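Long-range contacts in PfkB family carbohydrate kinase (Listeria grayi DSM 20601, PDB 4GM6), which probably transfers a phosphate group from ATP to a sugar or sugar acid: residues Ser157-Ala162 and Asn190-Leu195; Ser132-His137 and Thr165-Met170; Leu109-Leu114 and Val126-His131. All coordinates share one frame; numbering follows the deposited sequence.

Contact 1: Ser157-Ala162 and Asn190-Leu195; sequences SGITIA and NYRAKL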
ATOM      1  N   SER C 157      -5.646  -0.496  36.425  1.00 52.68           N
ATOM      2  CA  SER C 157      -4.463   0.350  36.317  1.00 47.73           C
ATOM      3  C   SER C 157      -4.745   1.788  36.737  1.00 47.51           C
ATOM      4  O   SER C 157      -5.907   2.207  36.838  1.00 43.20           O
ATOM      5  CB  SER C 157      -3.913   0.328  34.884  1.00 53.32           C
ATOM      6  OG  SER C 157      -4.501   1.341  34.081  1.00 47.18           O
ATOM      7  N   GLY C 158      -3.669   2.536  36.978  1.00 41.18           N
ATOM      8  CA  GLY C 158      -3.772   3.951  37.321  1.00 44.33           C
ATOM      9  C   GLY C 158      -4.359   4.822  36.223  1.00 49.86           C
ATOM     10  O   GLY C 158      -4.692   5.983  36.458  1.00 56.23           O
ATOM     11  N   ILE C 159      -4.480   4.272  35.018  1.00 46.14           N
ATOM     12  CA  ILE C 159      -5.046   5.026  33.900  1.00 44.62           C
ATOM     13  C   ILE C 159      -6.529   5.250  34.140  1.00 55.08           C
ATOM     14  O   ILE C 159      -7.039   6.372  34.032  1.00 49.42           O
ATOM     15  CB  ILE C 159      -4.823   4.298  32.560  1.00 43.30           C
ATOM     16  CG1 ILE C 159      -3.352   4.410  32.152  1.00 38.58           C
ATOM     17  CG2 ILE C 159      -5.714   4.875  31.472  1.00 38.91           C
ATOM     18  CD1 ILE C 159      -2.950   3.461  31.049  1.00 47.44           C
ATOM     19  N   THR C 160      -7.213   4.175  34.512  1.00 48.92           N
ATOM     20  CA  THR C 160      -8.643   4.236  34.749  1.00 51.08           C
ATOM     21  C   THR C 160      -9.016   5.150  35.918  1.00 49.18           C
ATOM     22  O   THR C 160      -9.908   5.988  35.805  1.00 47.42           O
ATOM     23  CB  THR C 160      -9.186   2.825  34.981  1.00 57.65           C
ATOM     24  OG1 THR C 160      -9.033   2.089  33.765  1.00 43.64           O
ATOM     25  CG2 THR C 160     -10.646   2.871  35.376  1.00 50.36           C
ATOM     26  N   ILE C 161      -8.330   5.003  37.042  1.00 57.02           N
ATOM     27  CA  ILE C 161      -8.702   5.782  38.224  1.00 58.29           C
ATOM     28  C   ILE C 161      -8.406   7.273  38.049  1.00 55.83           C
ATOM     29  O   ILE C 161      -8.930   8.104  38.781  1.00 56.45           O
ATOM     30  CB  ILE C 161      -8.015   5.252  39.492  1.00 52.69           C
ATOM     31  CG1 ILE C 161      -6.495   5.241  39.305  1.00 56.63           C
ATOM     32  CG2 ILE C 161      -8.538   3.865  39.821  1.00 59.23           C
ATOM     33  CD1 ILE C 161      -5.706   4.998  40.572  1.00 63.01           C
ATOM     34  N   ALA C 162      -7.575   7.606  37.067  1.00 55.20           N
ATOM     35  CA  ALA C 162      -7.232   9.000  36.779  1.00 65.83           C
ATOM     36  C   ALA C 162      -8.295   9.696  35.920  1.00 61.01           C
ATOM     37  O   ALA C 162      -8.318  10.926  35.817  1.00 53.76           O
ATOM     38  CB  ALA C 162      -5.871   9.075  36.080  1.00 50.52           C
ATOM     39  N   ASN C 190       0.978   2.523  36.463  1.00 51.22           N
ATOM     40  CA  ASN C 190       0.742   3.109  35.150  1.00 53.25           C
ATOM     41  C   ASN C 190       0.391   4.588  35.256  1.00 56.50           C
ATOM     42  O   ASN C 190      -0.670   5.028  34.802  1.00 53.45           O
ATOM     43  CB  ASN C 190      -0.369   2.346  34.423  1.00 48.87           C
ATOM     44  CG  ASN C 190       0.003   1.999  32.996  1.00 60.73           C
ATOM     45  OD1 ASN C 190       0.598   2.811  32.286  1.00 61.38           O
ATOM     46  ND2 ASN C 190      -0.339   0.784  32.568  1.00 61.58           N
ATOM     47  N   TYR C 191       1.285   5.351  35.876  1.00 58.84           N
ATOM     48  CA  TYR C 191       1.078   6.780  36.027  1.00 59.90           C
ATOM     49  C   TYR C 191       1.276   7.464  34.686  1.00 58.62           C
ATOM     50  O   TYR C 191       2.205   7.141  33.952  1.00 56.15           O
ATOM     51  CB  TYR C 191       2.043   7.366  37.057  1.00 65.53           C
ATOM     52  CG  TYR C 191       2.037   8.875  37.053  1.00 67.01           C
ATOM     53  CD1 TYR C 191       0.966   9.580  37.591  1.00 63.66           C
ATOM     54  CD2 TYR C 191       3.084   9.597  36.488  1.00 61.29           C
ATOM     55  CE1 TYR C 191       0.940  10.961  37.582  1.00 71.89           C
ATOM     56  CE2 TYR C 191       3.067  10.981  36.471  1.00 68.57           C
ATOM     57  CZ  TYR C 191       1.993  11.657  37.021  1.00 73.05           C
ATOM     58  OH  TYR C 191       1.962  13.036  37.017  1.00 79.93           O
ATOM     59  N   ARG C 192       0.393   8.397  34.350  1.00 59.84           N
ATOM     60  CA  ARG C 192       0.501   9.097  33.073  1.00 63.57           C
ATOM     61  C   ARG C 192       0.536  10.604  33.300  1.00 59.19           C
ATOM     62  O   ARG C 192      -0.421  11.188  33.812  1.00 54.46           O
ATOM     63  CB  ARG C 192      -0.653   8.709  32.142  1.00 53.95           C
ATOM     64  CG  ARG C 192      -0.620   7.258  31.689  1.00 54.95           C
ATOM     65  CD  ARG C 192       0.629   6.963  30.873  1.00 60.33           C
ATOM     66  NE  ARG C 192       0.764   5.543  30.541  1.00 67.45           N
ATOM     67  CZ  ARG C 192       0.135   4.941  29.531  1.00 87.18           C
ATOM     68  NH1 ARG C 192      -0.692   5.628  28.749  1.00 63.97           N
ATOM     69  NH2 ARG C 192       0.328   3.645  29.305  1.00 61.43           N
ATOM     70  N   ALA C 193       1.655  11.228  32.947  1.00 68.02           N
ATOM     71  CA  ALA C 193       1.795  12.666  33.135  1.00 71.10           C
ATOM     72  C   ALA C 193       0.590  13.358  32.508  1.00 72.41           C
ATOM     73  O   ALA C 193      -0.010  14.248  33.109  1.00 73.69           O
ATOM     74  CB  ALA C 193       3.091  13.164  32.504  1.00 66.54           C
ATOM     75  N   LYS C 194       0.240  12.920  31.299  1.00 71.06           N
ATOM     76  CA  LYS C 194      -0.868  13.494  30.532  1.00 65.52           C
ATOM     77  C   LYS C 194      -2.198  13.527  31.285  1.00 74.56           C
ATOM     78  O   LYS C 194      -3.014  14.418  31.056  1.00 74.80           O
ATOM     79  CB  LYS C 194      -1.044  12.745  29.203  1.00 61.75           C
ATOM     80  CG  LYS C 194      -0.271  13.334  28.028  1.00 66.15           C
ATOM     81  CD  LYS C 194       1.235  13.347  28.262  1.00 84.08           C
ATOM     82  CE  LYS C 194       1.995  13.777  27.012  1.00 73.04           C
ATOM     83  NZ  LYS C 194       1.605  12.983  25.805  1.00 56.94           N
ATOM     84  N   LEU C 195      -2.422  12.567  32.177  1.00 70.20           N
ATOM     85  CA  LEU C 195      -3.733  12.435  32.823  1.00 69.08           C
ATOM     86  C   LEU C 195      -3.919  13.236  34.097  1.00 70.32           C
ATOM     87  O   LEU C 195      -5.048  13.598  34.432  1.00 77.44           O
ATOM     88  CB  LEU C 195      -4.078  10.967  33.092  1.00 70.19           C
ATOM     89  CG  LEU C 195      -4.410  10.114  31.865  1.00 86.10           C
ATOM     90  CD1 LEU C 195      -4.883   8.731  32.290  1.00 71.70           C
ATOM     91  CD2 LEU C 195      -5.467  10.807  31.022  1.00 69.55           C
TER
HETATM   92  O   HOH W   1      -2.121   7.370  35.444  1.00 47.16           O
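Asn-190 opens the contact beside Gly-158, their CA atoms 5.1 Å apart, with its CB against Ser-157 CB. Its amide lies at the end of the Ile-159 chain, OD1 3.8 Å from CD1, while ND2 is hydrogen-bonded to Asp-188 just upstream. The Asn-190 O takes a bond of 2.8 Å from a water that also reaches Gly-158 O and Arg-192 N, both weakly, so the two backbones are joined through solvent. Arg-192 bends at chi2 (-63°) and folds back over Ile-159, whose CD1 sits over one face of the guanidinium, near its rim and 3.7 Å from NH2. NE and NH2 both point to Asn-190 OD1, though these bonds are weak. Leu-195 closes the segment: its CD1 rests on the helix, 3.6 Å from Ile-159 O and 3.9 Å from Ala-162 CB, with Ile-159 CG2 a little farther off. Ser-157 caps the short helix, its OG accepting from Ile-159 N while also bonded to Glu-59. The contact thus sets helix 158-163, which follows strand 153-157, against the loop that leads from the adjacent parallel strand 184-188 to helix 198-208.

Contact 2: Ser132-His137 and Thr165-Met170; sequences SSFARH and TFWLEM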
ATOM      1  N   SER C 132     -14.736  10.882  25.919  1.00 41.97           N
ATOM      2  CA  SER C 132     -15.169   9.567  25.463  1.00 42.12           C
ATOM      3  C   SER C 132     -16.336   9.046  26.315  1.00 47.05           C
ATOM      4  O   SER C 132     -16.565   9.519  27.433  1.00 46.84           O
ATOM      5  CB  SER C 132     -13.995   8.575  25.477  1.00 38.10           C
ATOM      6  OG  SER C 132     -13.638   8.233  26.817  1.00 42.21           O
ATOM      7  N   SER C 133     -17.070   8.069  25.788  1.00 47.36           N
ATOM      8  CA  SER C 133     -18.118   7.389  26.557  1.00 50.67           C
ATOM      9  C   SER C 133     -17.597   6.922  27.914  1.00 50.51           C
ATOM     10  O   SER C 133     -18.219   7.155  28.957  1.00 49.47           O
ATOM     11  CB  SER C 133     -18.659   6.191  25.772  1.00 46.29           C
ATOM     12  OG  SER C 133     -19.169   6.596  24.508  1.00 42.77           O
ATOM     13  N   PHE C 134     -16.464   6.232  27.902  1.00 40.50           N
ATOM     14  CA  PHE C 134     -15.900   5.727  29.145  1.00 53.46           C
ATOM     15  C   PHE C 134     -15.570   6.873  30.097  1.00 47.28           C
ATOM     16  O   PHE C 134     -15.934   6.845  31.271  1.00 48.26           O
ATOM     17  CB  PHE C 134     -14.650   4.898  28.883  1.00 39.08           C
ATOM     18  CG  PHE C 134     -14.195   4.117  30.084  1.00 44.80           C
ATOM     19  CD1 PHE C 134     -14.487   2.771  30.198  1.00 44.30           C
ATOM     20  CD2 PHE C 134     -13.501   4.738  31.109  1.00 49.80           C
ATOM     21  CE1 PHE C 134     -14.074   2.048  31.297  1.00 42.66           C
ATOM     22  CE2 PHE C 134     -13.085   4.022  32.222  1.00 46.31           C
ATOM     23  CZ  PHE C 134     -13.371   2.672  32.314  1.00 44.98           C
ATOM     24  N   ALA C 135     -14.885   7.887  29.575  1.00 47.52           N
ATOM     25  CA  ALA C 135     -14.472   9.022  30.393  1.00 47.50           C
ATOM     26  C   ALA C 135     -15.656   9.750  31.018  1.00 56.47           C
ATOM     27  O   ALA C 135     -15.602  10.138  32.184  1.00 48.24           O
ATOM     28  CB  ALA C 135     -13.621   9.986  29.578  1.00 46.25           C
ATOM     29  N   ARG C 136     -16.729   9.938  30.254  1.00 47.49           N
ATOM     30  CA  ARG C 136     -17.870  10.698  30.767  1.00 60.96           C
ATOM     31  C   ARG C 136     -18.895   9.848  31.520  1.00 60.70           C
ATOM     32  O   ARG C 136     -19.889  10.362  32.027  1.00 53.16           O
ATOM     33  CB  ARG C 136     -18.532  11.487  29.634  1.00 58.53           C
ATOM     34  CG  ARG C 136     -17.611  12.570  29.089  1.00 54.58           C
ATOM     35  CD  ARG C 136     -18.137  13.230  27.828  1.00 67.76           C
ATOM     36  NE  ARG C 136     -19.303  14.067  28.089  1.00 83.39           N
ATOM     37  CZ  ARG C 136     -20.535  13.747  27.718  1.00 85.02           C
ATOM     38  NH1 ARG C 136     -20.756  12.611  27.061  1.00 72.74           N
ATOM     39  NH2 ARG C 136     -21.542  14.560  27.997  1.00 83.71           N
ATOM     40  N   HIS C 137     -18.649   8.547  31.607  1.00 56.64           N
ATOM     41  CA  HIS C 137     -19.644   7.654  32.183  1.00 55.91           C
ATOM     42  C   HIS C 137     -19.778   7.921  33.677  1.00 57.79           C
ATOM     43  O   HIS C 137     -18.777   8.084  34.376  1.00 61.37           O
ATOM     44  CB  HIS C 137     -19.271   6.192  31.912  1.00 56.39           C
ATOM     45  CG  HIS C 137     -20.419   5.242  32.056  1.00 62.96           C
ATOM     46  ND1 HIS C 137     -21.440   5.160  31.132  1.00 53.78           N
ATOM     47  CD2 HIS C 137     -20.710   4.336  33.020  1.00 60.57           C
ATOM     48  CE1 HIS C 137     -22.305   4.241  31.516  1.00 59.88           C
ATOM     49  NE2 HIS C 137     -21.887   3.726  32.661  1.00 64.06           N
ATOM     50  N   THR C 165     -13.379  11.174  39.029  1.00 64.49           N
ATOM     51  CA  THR C 165     -13.555  10.828  40.426  1.00 68.23           C
ATOM     52  C   THR C 165     -14.567   9.684  40.518  1.00 68.06           C
ATOM     53  O   THR C 165     -14.476   8.824  41.398  1.00 69.73           O
ATOM     54  CB  THR C 165     -14.002  12.042  41.261  1.00 81.45           C
ATOM     55  OG1 THR C 165     -15.345  12.392  40.915  1.00 94.20           O
ATOM     56  CG2 THR C 165     -13.084  13.230  40.995  1.00 75.70           C
ATOM     57  N   PHE C 166     -15.520   9.665  39.592  1.00 65.26           N
ATOM     58  CA  PHE C 166     -16.431   8.540  39.487  1.00 61.30           C
ATOM     59  C   PHE C 166     -15.690   7.212  39.298  1.00 60.98           C
ATOM     60  O   PHE C 166     -16.020   6.227  39.947  1.00 61.59           O
ATOM     61  CB  PHE C 166     -17.394   8.719  38.313  1.00 60.68           C
ATOM     62  CG  PHE C 166     -18.116   7.455  37.953  1.00 58.52           C
ATOM     63  CD1 PHE C 166     -19.319   7.136  38.562  1.00 67.69           C
ATOM     64  CD2 PHE C 166     -17.573   6.566  37.045  1.00 59.73           C
ATOM     65  CE1 PHE C 166     -19.981   5.962  38.255  1.00 64.85           C
ATOM     66  CE2 PHE C 166     -18.234   5.394  36.725  1.00 69.68           C
ATOM     67  CZ  PHE C 166     -19.438   5.088  37.341  1.00 64.49           C
ATOM     68  N   TRP C 167     -14.730   7.169  38.372  1.00 59.97           N
ATOM     69  CA  TRP C 167     -13.990   5.932  38.114  1.00 60.36           C
ATOM     70  C   TRP C 167     -13.062   5.560  39.267  1.00 66.94           C
ATOM     71  O   TRP C 167     -12.927   4.384  39.611  1.00 64.01           O
ATOM     72  CB  TRP C 167     -13.226   5.992  36.779  1.00 60.59           C
ATOM     73  CG  TRP C 167     -14.131   5.703  35.627  1.00 54.88           C
ATOM     74  CD1 TRP C 167     -14.526   6.575  34.644  1.00 54.94           C
ATOM     75  CD2 TRP C 167     -14.806   4.466  35.361  1.00 52.06           C
ATOM     76  NE1 TRP C 167     -15.388   5.946  33.775  1.00 47.09           N
ATOM     77  CE2 TRP C 167     -15.584   4.656  34.197  1.00 49.53           C
ATOM     78  CE3 TRP C 167     -14.814   3.209  35.982  1.00 54.21           C
ATOM     79  CZ2 TRP C 167     -16.364   3.637  33.645  1.00 55.44           C
ATOM     80  CZ3 TRP C 167     -15.590   2.196  35.429  1.00 54.91           C
ATOM     81  CH2 TRP C 167     -16.353   2.420  34.269  1.00 52.07           C
ATOM     82  N   LEU C 168     -12.431   6.567  39.867  1.00 59.63           N
ATOM     83  CA  LEU C 168     -11.626   6.343  41.060  1.00 71.16           C
ATOM     84  C   LEU C 168     -12.461   5.622  42.110  1.00 60.81           C
ATOM     85  O   LEU C 168     -12.052   4.573  42.623  1.00 64.30           O
ATOM     86  CB  LEU C 168     -11.086   7.668  41.634  1.00 63.95           C
ATOM     87  CG  LEU C 168     -10.405   7.592  43.017  1.00 74.45           C
ATOM     88  CD1 LEU C 168      -9.236   6.595  43.046  1.00 59.92           C
ATOM     89  CD2 LEU C 168      -9.943   8.979  43.440  1.00 71.78           C
ATOM     90  N   GLU C 169     -13.637   6.173  42.417  1.00 64.14           N
ATOM     91  CA  GLU C 169     -14.477   5.623  43.494  1.00 71.19           C
ATOM     92  C   GLU C 169     -15.192   4.348  43.064  1.00 75.41           C
ATOM     93  O   GLU C 169     -15.567   3.529  43.901  1.00 68.33           O
ATOM     94  CB  GLU C 169     -15.518   6.636  43.975  1.00 68.03           C
ATOM     95  CG  GLU C 169     -14.976   8.015  44.301  1.00 73.10           C
ATOM     96  CD  GLU C 169     -16.045   8.894  44.930  1.00 83.32           C
ATOM     97  OE1 GLU C 169     -17.211   8.858  44.465  1.00 81.33           O
ATOM     98  OE2 GLU C 169     -15.721   9.615  45.896  1.00 96.62           O
ATOM     99  N   MET C 170     -15.400   4.193  41.759  1.00 60.52           N
ATOM    100  CA  MET C 170     -15.977   2.961  41.245  1.00 73.48           C
ATOM    101  C   MET C 170     -14.988   1.792  41.371  1.00 65.55           C
ATOM    102  O   MET C 170     -15.358   0.694  41.808  1.00 64.07           O
ATOM    103  CB  MET C 170     -16.408   3.148  39.788  1.00 81.76           C
ATOM    104  CG  MET C 170     -17.095   1.940  39.186  1.00 89.94           C
ATOM    105  SD  MET C 170     -18.630   1.576  40.047  1.00 96.62           S
ATOM    106  CE  MET C 170     -19.319   0.312  38.978  1.00144.77           C
TER
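Phe-134 and Trp-167 lie nearly flat on one another in an offset stack, the phenyl ring and the six-membered ring of the indole having planes 9° apart and centroids 4.0 Å apart. Phe-134 CE2 comes down over Trp-167 CE2 at 3.2 Å, a tight approach on the seam between the two indole rings. The same pair is joined by a hydrogen bond of 2.7 Å from Trp-167 NE1 to Phe-134 O, with an N-H...O angle of 157°. This bond satisfies the buried indole N-H and, together with the stack, fixes the rotation of the ring. His-137 N is a second donor gripping Phe-134 O, from the opposite face of the carbonyl plane. Trp-167 CG stands anti to the carbonyl carbon (chi1 -81°), which turns the indole off its helix toward the 132-137 turn. Phe-166 meets the other indole face edge-on, CE2 over its centre, so one face carries a flat ring and the other a ring edge. Phe-166 in turn receives His-137 O over one face, 3.3 Å from CD2, and His-137 CB packs against Trp-167 CZ2. Ser-132 caps the short helix, its OG accepting from Ala-135 N. In the alpha/beta fold of the PfkB family, the short helix 133-136 thus packs on the first turn of helix 165-180, with Phe-134 also on Thr-77 and Val-78 of strand 73-79 and on Thr-160 and Leu-163 of helix 158-163.

Contact 3: Leu109-Leu114 and Val126-His131; sequences LGTYYL and VYDRQH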
ATOM      1  N   LEU C 109     -15.754   6.986  20.887  1.00 42.16           N
ATOM      2  CA  LEU C 109     -14.658   6.169  21.374  1.00 40.57           C
ATOM      3  C   LEU C 109     -13.409   7.041  21.457  1.00 33.09           C
ATOM      4  O   LEU C 109     -13.121   7.786  20.532  1.00 36.40           O
ATOM      5  CB  LEU C 109     -14.404   4.996  20.426  1.00 39.93           C
ATOM      6  CG  LEU C 109     -13.415   3.953  20.957  1.00 35.15           C
ATOM      7  CD1 LEU C 109     -14.115   3.044  21.956  1.00 38.94           C
ATOM      8  CD2 LEU C 109     -12.805   3.140  19.820  1.00 36.21           C
ATOM      9  N   GLY C 110     -12.680   6.949  22.565  1.00 34.03           N
ATOM     10  CA  GLY C 110     -11.427   7.673  22.725  1.00 31.67           C
ATOM     11  C   GLY C 110     -10.385   7.196  21.727  1.00 32.73           C
ATOM     12  O   GLY C 110     -10.366   6.025  21.341  1.00 33.94           O
ATOM     13  N   THR C 111      -9.512   8.099  21.300  1.00 31.61           N
ATOM     14  CA  THR C 111      -8.492   7.739  20.338  1.00 28.18           C
ATOM     15  C   THR C 111      -7.185   8.349  20.773  1.00 35.74           C
ATOM     16  O   THR C 111      -7.153   9.154  21.695  1.00 34.76           O
ATOM     17  CB  THR C 111      -8.824   8.256  18.906  1.00 32.99           C
ATOM     18  OG1 THR C 111      -8.871   9.694  18.898  1.00 31.64           O
ATOM     19  CG2 THR C 111     -10.173   7.720  18.433  1.00 31.50           C
ATOM     20  N   TYR C 112      -6.098   7.937  20.123  1.00 27.34           N
ATOM     21  CA  TYR C 112      -4.861   8.675  20.206  1.00 34.84           C
ATOM     22  C   TYR C 112      -4.056   8.433  18.947  1.00 28.88           C
ATOM     23  O   TYR C 112      -4.244   7.434  18.267  1.00 30.21           O
ATOM     24  CB  TYR C 112      -4.060   8.372  21.489  1.00 29.11           C
ATOM     25  CG  TYR C 112      -3.390   7.018  21.582  1.00 31.56           C
ATOM     26  CD1 TYR C 112      -2.042   6.868  21.286  1.00 32.36           C
ATOM     27  CD2 TYR C 112      -4.096   5.901  22.004  1.00 35.27           C
ATOM     28  CE1 TYR C 112      -1.418   5.638  21.398  1.00 33.13           C
ATOM     29  CE2 TYR C 112      -3.486   4.666  22.116  1.00 32.67           C
ATOM     30  CZ  TYR C 112      -2.150   4.543  21.822  1.00 40.81           C
ATOM     31  OH  TYR C 112      -1.547   3.310  21.940  1.00 38.32           O
ATOM     32  N   TYR C 113      -3.198   9.390  18.627  1.00 27.08           N
ATOM     33  CA  TYR C 113      -2.428   9.364  17.410  1.00 28.47           C
ATOM     34  C   TYR C 113      -1.006   9.053  17.820  1.00 33.09           C
ATOM     35  O   TYR C 113      -0.512   9.607  18.796  1.00 32.30           O
ATOM     36  CB  TYR C 113      -2.494  10.735  16.739  1.00 27.41           C
ATOM     37  CG  TYR C 113      -3.874  11.106  16.278  1.00 30.67           C
ATOM     38  CD1 TYR C 113      -4.271  10.863  14.966  1.00 32.18           C
ATOM     39  CD2 TYR C 113      -4.795  11.690  17.151  1.00 31.26           C
ATOM     40  CE1 TYR C 113      -5.541  11.198  14.532  1.00 28.60           C
ATOM     41  CE2 TYR C 113      -6.071  12.020  16.722  1.00 32.42           C
ATOM     42  CZ  TYR C 113      -6.431  11.767  15.408  1.00 39.17           C
ATOM     43  OH  TYR C 113      -7.685  12.098  14.946  1.00 43.52           O
ATOM     44  N   LEU C 114      -0.360   8.145  17.103  1.00 26.36           N
ATOM     45  CA  LEU C 114       1.010   7.799  17.422  1.00 26.95           C
ATOM     46  C   LEU C 114       1.917   8.006  16.208  1.00 33.95           C
ATOM     47  O   LEU C 114       1.715   7.394  15.159  1.00 26.60           O
ATOM     48  CB  LEU C 114       1.091   6.350  17.908  1.00 26.49           C
ATOM     49  CG  LEU C 114       2.408   6.023  18.625  1.00 38.51           C
ATOM     50  CD1 LEU C 114       2.269   4.825  19.551  1.00 40.08           C
ATOM     51  CD2 LEU C 114       3.496   5.767  17.599  1.00 39.88           C
ATOM     52  N   VAL C 126      -0.315  11.929  20.604  1.00 31.13           N
ATOM     53  CA  VAL C 126      -1.286  12.999  20.825  1.00 33.48           C
ATOM     54  C   VAL C 126      -2.588  12.333  21.237  1.00 35.15           C
ATOM     55  O   VAL C 126      -3.190  11.603  20.455  1.00 33.44           O
ATOM     56  CB  VAL C 126      -1.548  13.832  19.554  1.00 35.20           C
ATOM     57  CG1 VAL C 126      -2.477  15.004  19.868  1.00 36.04           C
ATOM     58  CG2 VAL C 126      -0.245  14.345  18.972  1.00 35.20           C
ATOM     59  N   TYR C 127      -3.025  12.566  22.467  1.00 32.81           N
ATOM     60  CA  TYR C 127      -4.258  11.943  22.918  1.00 33.00           C
ATOM     61  C   TYR C 127      -5.498  12.669  22.394  1.00 34.87           C
ATOM     62  O   TYR C 127      -5.526  13.902  22.268  1.00 32.68           O
ATOM     63  CB  TYR C 127      -4.267  11.774  24.454  1.00 41.25           C
ATOM     64  CG  TYR C 127      -3.570  10.483  24.866  1.00 44.87           C
ATOM     65  CD1 TYR C 127      -2.239  10.476  25.271  1.00 50.94           C
ATOM     66  CD2 TYR C 127      -4.239   9.258  24.798  1.00 55.59           C
ATOM     67  CE1 TYR C 127      -1.599   9.289  25.621  1.00 52.13           C
ATOM     68  CE2 TYR C 127      -3.611   8.071  25.148  1.00 44.39           C
ATOM     69  CZ  TYR C 127      -2.292   8.088  25.551  1.00 58.21           C
ATOM     70  OH  TYR C 127      -1.666   6.895  25.881  1.00 58.57           O
ATOM     71  N   ASP C 128      -6.526  11.891  22.080  1.00 30.98           N
ATOM     72  CA  ASP C 128      -7.833  12.448  21.765  1.00 32.82           C
ATOM     73  C   ASP C 128      -8.888  11.602  22.472  1.00 38.02           C
ATOM     74  O   ASP C 128      -9.826  11.090  21.845  1.00 31.67           O
ATOM     75  CB  ASP C 128      -8.076  12.472  20.252  1.00 30.30           C
ATOM     76  CG  ASP C 128      -9.334  13.260  19.881  1.00 35.81           C
ATOM     77  OD1 ASP C 128      -9.925  13.928  20.766  1.00 32.27           O
ATOM     78  OD2 ASP C 128      -9.736  13.222  18.704  1.00 33.53           O
ATOM     79  N   ARG C 129      -8.728  11.484  23.790  1.00 34.47           N
ATOM     80  CA  ARG C 129      -9.468  10.525  24.597  1.00 37.63           C
ATOM     81  C   ARG C 129     -10.451  11.209  25.542  1.00 39.22           C
ATOM     82  O   ARG C 129     -11.359  10.572  26.057  1.00 37.37           O
ATOM     83  CB  ARG C 129      -8.503   9.634  25.400  1.00 34.10           C
ATOM     84  CG  ARG C 129      -7.850  10.330  26.595  1.00 39.33           C
ATOM     85  CD  ARG C 129      -6.949   9.396  27.392  1.00 39.61           C
ATOM     86  NE  ARG C 129      -7.661   8.208  27.856  1.00 47.70           N
ATOM     87  CZ  ARG C 129      -7.073   7.052  28.171  1.00 46.74           C
ATOM     88  NH1 ARG C 129      -7.805   6.024  28.584  1.00 38.28           N
ATOM     89  NH2 ARG C 129      -5.757   6.918  28.065  1.00 35.89           N
ATOM     90  N   GLN C 130     -10.295  12.509  25.758  1.00 40.78           N
ATOM     91  CA  GLN C 130     -11.270  13.219  26.581  1.00 44.35           C
ATOM     92  C   GLN C 130     -12.663  13.128  25.970  1.00 43.74           C
ATOM     93  O   GLN C 130     -12.824  12.999  24.749  1.00 39.97           O
ATOM     94  CB  GLN C 130     -10.901  14.690  26.749  1.00 51.85           C
ATOM     95  CG  GLN C 130      -9.767  14.954  27.718  1.00 72.12           C
ATOM     96  CD  GLN C 130      -9.418  16.425  27.794  1.00 97.98           C
ATOM     97  OE1 GLN C 130     -10.286  17.268  28.021  1.00 74.35           O
ATOM     98  NE2 GLN C 130      -8.142  16.744  27.593  1.00 75.74           N
ATOM     99  N   HIS C 131     -13.662  13.217  26.835  1.00 39.68           N
ATOM    100  CA  HIS C 131     -15.074  13.238  26.439  1.00 48.15           C
ATOM    101  C   HIS C 131     -15.540  11.929  25.810  1.00 41.90           C
ATOM    102  O   HIS C 131     -16.624  11.867  25.242  1.00 42.49           O
ATOM    103  CB  HIS C 131     -15.377  14.404  25.494  1.00 47.67           C
ATOM    104  CG  HIS C 131     -14.813  15.715  25.943  1.00 55.50           C
ATOM    105  ND1 HIS C 131     -15.428  16.505  26.891  1.00 62.74           N
ATOM    106  CD2 HIS C 131     -13.700  16.385  25.559  1.00 57.81           C
ATOM    107  CE1 HIS C 131     -14.714  17.600  27.078  1.00 59.53           C
ATOM    108  NE2 HIS C 131     -13.660  17.553  26.283  1.00 58.61           N
TER
HETATM  109  O   HOH W   2      -9.398  11.316  16.785  1.00 29.25           O
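Strands 111-114 and 126-128 run antiparallel at 163°, their axes 4.5 Å apart, with Thr-111/Asp-128 and Tyr-113/Val-126 as hydrogen-bonded pairs on either side of the non-hydrogen-bonded pair Tyr-112/Tyr-127. Tyr-113 N to Val-126 O and Val-126 N to Tyr-113 O are both 2.9 Å. At the other end Asp-128 N reaches Thr-111 O at 2.8 Å, whereas Thr-111 N meets Asp-128 O from well above the carbonyl plane, where the second strand ends. Beyond it Gly-110 CA comes to 3.9 Å from Arg-129 CA, a close approach of the two backbones.

Tyr-112 and Tyr-127 lie side by side on one face of the sheet and point the same way, their rings oblique at 31°. The nearest touch is Tyr-112 CB to Tyr-127 CD2 at 3.4 Å, and Tyr-112 CG lies 3.7 Å from Tyr-127 CE2. The face of Thr-111, Tyr-113, Val-126 and Asp-128 is polar at one end. There a single water, 2.6 Å from Tyr-113 OH, also bonds Thr-111 OG1 and donates to Asp-128 OD2. Thr-111 OG1 also lies 3.2 Å from Asp-128 CB. The Tyr-113 ring runs alongside the aspartate, its plane 15° from the carboxylate, and Asp-128 OD1 makes a salt bridge to Arg-108 of the second subunit.

Strand 111-115 is flanked by 124-128 and, in parallel, by 34-38 of the four-stranded sheet. Tyr-113 also packs on Met-35 of the second subunit, while Arg-129 turns back to a salt bridge with Glu-32 and packs on helix 158-163.

How the contacts relate
From the N terminus, contact 3 comes first, closing the hairpin of strands 111-115 and 124-128 in the small sheet. After the short loop 129-131 the chain enters 132-137, which opens contact 2. Contact 2 closes on helix 165-180, after strand 153-157 and helix 158-163 have been passed, so contact 1, opening at 157-162 and closing at 190-195, crosses it. Contact 3 precedes both in series. All three touch: Thr-160 packs on Phe-134 and Trp-167, Arg-129 on Ile-159 and Leu-195, and Ser-132 on Gly-110. Together they tie the four-stranded sheet at the subunit interface to helices and loops of the nine-stranded sheet.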